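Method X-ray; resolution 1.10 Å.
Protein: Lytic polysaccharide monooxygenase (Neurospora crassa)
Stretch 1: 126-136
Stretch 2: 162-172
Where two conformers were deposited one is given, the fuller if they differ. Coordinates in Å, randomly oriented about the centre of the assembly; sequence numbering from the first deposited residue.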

# COMPACT_ATOMS: atom_id res chain seq x y z
N LYS A 126 2.26 1.59 -11.23
CA LYS A 126 3.29 2.22 -12.04
C LYS A 126 4.45 2.68 -11.17
O LYS A 126 4.30 3.52 -10.28
CB LYS A 126 2.72 3.38 -12.86
CG LYS A 126 3.74 4.02 -13.84
CD LYS A 126 4.46 3.00 -14.76
CE LYS A 126 3.89 2.95 -16.17
NZ LYS A 126 4.51 1.86 -16.99
N ILE A 127 5.62 2.11 -11.43
CA ILE A 127 6.83 2.45 -10.71
C ILE A 127 7.46 3.69 -11.36
O ILE A 127 7.74 3.67 -12.56
CB ILE A 127 7.84 1.28 -10.76
CG1 ILE A 127 7.22 -0.01 -10.21
CG2 ILE A 127 9.12 1.63 -10.01
CD1 ILE A 127 6.81 0.03 -8.73
N PRO A 128 7.69 4.77 -10.59
CA PRO A 128 8.27 5.98 -11.19
C PRO A 128 9.59 5.73 -11.91
O PRO A 128 10.41 4.94 -11.44
CB PRO A 128 8.50 6.88 -9.98
CG PRO A 128 7.45 6.45 -9.01
CD PRO A 128 7.35 4.98 -9.17
N SER A 129 9.79 6.40 -13.04
CA SER A 129 10.99 6.19 -13.85
C SER A 129 12.23 6.79 -13.21
O SER A 129 13.35 6.34 -13.48
CB SER A 129 10.80 6.81 -15.24
OG SER A 129 10.66 8.22 -15.16
N CYS A 130 12.03 7.81 -12.40
CA CYS A 130 13.12 8.69 -12.02
C CYS A 130 13.79 8.35 -10.69
O CYS A 130 14.81 8.94 -10.35
CB CYS A 130 12.64 10.15 -11.99
SG CYS A 130 11.27 10.45 -10.83
N ILE A 131 13.22 7.41 -9.94
CA ILE A 131 13.76 7.11 -8.63
C ILE A 131 15.04 6.28 -8.73
O ILE A 131 15.31 5.65 -9.75
CB ILE A 131 12.71 6.42 -7.72
CG1 ILE A 131 12.22 5.11 -8.35
CG2 ILE A 131 11.54 7.36 -7.46
CD1 ILE A 131 11.33 4.30 -7.44
N LYS A 132 15.83 6.30 -7.67
CA LYS A 132 17.13 5.64 -7.67
C LYS A 132 17.00 4.12 -7.64
O LYS A 132 16.22 3.58 -6.87
CB LYS A 132 17.93 6.11 -6.45
CG LYS A 132 19.44 6.10 -6.63
CD LYS A 132 20.17 6.49 -5.35
CE LYS A 132 21.47 5.71 -5.21
NZ LYS A 132 22.26 6.10 -4.02
N SER A 133 17.78 3.44 -8.46
CA SER A 133 17.81 1.98 -8.44
C SER A 133 18.20 1.51 -7.05
O SER A 133 18.90 2.19 -6.31
CB SER A 133 18.82 1.44 -9.45
OG SER A 133 20.12 1.88 -9.14
N GLY A 134 17.70 0.34 -6.68
CA GLY A 134 18.05 -0.27 -5.41
C GLY A 134 16.99 -1.26 -5.00
O GLY A 134 16.07 -1.54 -5.75
N SER A 135 17.12 -1.79 -3.80
CA SER A 135 16.09 -2.64 -3.23
C SER A 135 15.02 -1.78 -2.57
O SER A 135 15.35 -0.76 -1.96
CB SER A 135 16.68 -3.60 -2.22
OG SER A 135 17.62 -4.47 -2.84
N TYR A 136 13.77 -2.20 -2.70
CA TYR A 136 12.63 -1.44 -2.20
C TYR A 136 11.57 -2.35 -1.59
O TYR A 136 11.40 -3.49 -2.03
CB TYR A 136 11.92 -0.69 -3.34
CG TYR A 136 12.58 0.57 -3.84
CD1 TYR A 136 13.67 0.53 -4.71
CD2 TYR A 136 12.08 1.82 -3.49
CE1 TYR A 136 14.25 1.69 -5.19
CE2 TYR A 136 12.64 2.98 -3.96
CZ TYR A 136 13.72 2.91 -4.82
OH TYR A 136 14.26 4.10 -5.27
N GLN A 162 8.80 -7.29 -1.70
CA GLN A 162 10.23 -7.02 -1.85
C GLN A 162 10.57 -6.93 -3.32
O GLN A 162 10.35 -7.88 -4.08
CB GLN A 162 11.07 -8.10 -1.16
CG GLN A 162 10.84 -8.15 0.34
CD GLN A 162 11.70 -9.11 1.13
OE1 GLN A 162 11.49 -9.28 2.34
NE2 GLN A 162 12.69 -9.73 0.48
N LEU A 163 11.12 -5.78 -3.71
CA LEU A 163 11.52 -5.49 -5.09
C LEU A 163 12.99 -5.13 -5.20
O LEU A 163 13.58 -4.57 -4.27
CB LEU A 163 10.74 -4.30 -5.67
CG LEU A 163 9.22 -4.34 -5.59
CD1 LEU A 163 8.66 -3.09 -6.26
CD2 LEU A 163 8.65 -5.60 -6.24
N SER A 164 13.56 -5.43 -6.35
CA SER A 164 14.84 -4.88 -6.78
C SER A 164 14.55 -4.02 -8.01
O SER A 164 14.25 -4.56 -9.07
CB SER A 164 15.83 -5.98 -7.10
OG SER A 164 17.03 -5.44 -7.62
N ILE A 165 14.60 -2.70 -7.84
CA ILE A 165 14.24 -1.78 -8.91
C ILE A 165 15.51 -1.40 -9.66
O ILE A 165 16.49 -0.95 -9.06
CB ILE A 165 13.50 -0.54 -8.37
CG1 ILE A 165 12.16 -0.97 -7.75
CG2 ILE A 165 13.28 0.47 -9.49
CD1 ILE A 165 11.29 0.16 -7.19
N THR A 166 15.50 -1.62 -10.97
CA THR A 166 16.66 -1.40 -11.81
C THR A 166 16.43 -0.24 -12.78
O THR A 166 15.30 0.19 -13.00
CB THR A 166 16.97 -2.65 -12.64
OG1 THR A 166 15.87 -2.91 -13.52
CG2 THR A 166 17.20 -3.85 -11.74
N GLY A 167 17.52 0.25 -13.35
CA GLY A 167 17.46 1.28 -14.38
C GLY A 167 16.86 2.59 -13.90
O GLY A 167 16.07 3.21 -14.61
N GLY A 168 17.26 3.02 -12.72
CA GLY A 168 16.62 4.17 -12.11
C GLY A 168 17.08 5.49 -12.70
O GLY A 168 17.81 5.54 -13.70
N GLY A 169 16.61 6.57 -12.08
CA GLY A 169 17.06 7.90 -12.39
C GLY A 169 17.77 8.44 -11.18
O GLY A 169 18.40 7.68 -10.43
N SER A 170 17.66 9.75 -10.97
CA SER A 170 18.37 10.42 -9.89
C SER A 170 17.45 11.28 -9.02
O SER A 170 17.93 12.08 -8.22
CB SER A 170 19.46 11.31 -10.48
OG SER A 170 18.92 12.21 -11.44
N THR A 171 16.13 11.12 -9.16
CA THR A 171 15.20 11.93 -8.38
C THR A 171 14.96 11.32 -7.00
O THR A 171 14.54 10.18 -6.88
CB THR A 171 13.85 12.08 -9.10
OG1 THR A 171 14.06 12.63 -10.40
CG2 THR A 171 12.94 13.01 -8.31
N GLU A 172 15.24 12.11 -5.96
CA GLU A 172 14.94 11.71 -4.59
C GLU A 172 13.67 12.39 -4.11
O GLU A 172 13.60 13.62 -4.09
CB GLU A 172 16.09 12.08 -3.65
CG GLU A 172 15.87 11.62 -2.21
CD GLU A 172 15.87 10.10 -2.08
OE1 GLU A 172 16.57 9.44 -2.87
OE2 GLU A 172 15.17 9.58 -1.19
O HOH W 1 14.32 5.17 -15.81
O HOH W 2 15.33 8.02 -5.40
O HOH W 3 19.48 4.87 -10.30

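The two stretches of this lytic polysaccharide monooxygenase lie side by side, burying 759 Å² between them, and meet first as a short antiparallel ladder. Gly 134 N donates to Ile 165 O (3.0 Å) and Ile 165 N to Gly 134 O (2.8 Å); two residues along, Tyr 136 N donates to Leu 163 O (2.8 Å) and Leu 163 N to Tyr 136 O (2.9 Å). Between these pairs Ser 135 faces Ser 164, and Ser 135 CA approaches Leu 163 O at 3.3 Å in a CA-H...O contact. The small serine side chains share one partly exposed face of the sheet, whereas Tyr 136, Leu 163 and Ile 165 project from the other, into the interior.

On that buried face the principal bump is Ile 165, the residue most extensively covered by its partner stretch. With chi1 m and chi2 t, its side chain extends until CD1 sits over one face of the Tyr 136 ring, 3.8 Å from the ring centroid and 24° off the normal, a CH-pi contact. The same methyl meets Ile 127 CG2 at 3.8 Å and Ile 131 CD1 at 4.1 Å, so a single slender tip fills a pocket made by an aromatic face and two branched side chains. Leu 163 extends the apolar surface, its CD1 lying 4.4 Å from Ile 127 CD1. The tyrosine ring lies back along its own stretch, where Tyr 136 OH donates to Lys 132 O (2.6 Å) and satisfies the buried ring's polar end. Gly 134 itself has backbone angles at which a CB would jam against the preceding carbonyl.

Beyond the ladder, the loops interlock by backbone. Gly 169 N donates to Ile 131 O and Thr 171 N to Cys 130 O, both at 2.8 Å. The carbonyls fit into hollows left by missing side chains: Ile 131 O comes within 3.1 Å of Gly 168 CA, and Cys 130 O within 3.1 Å of Gly 169 C. A CB on Gly 168 would fall 2.3 Å from Ile 131 O, and one on Gly 169 2.7 Å from Cys 130 O. Gly 167, at positive phi, suits the turn into this passage. Thr 171 packs its OG1 3.3 Å from Cys 130 CB.

Waters bridge the loops: one donates to Ser 129 O and Gly 167 O, another links Ser 133 N to Gly 169 O.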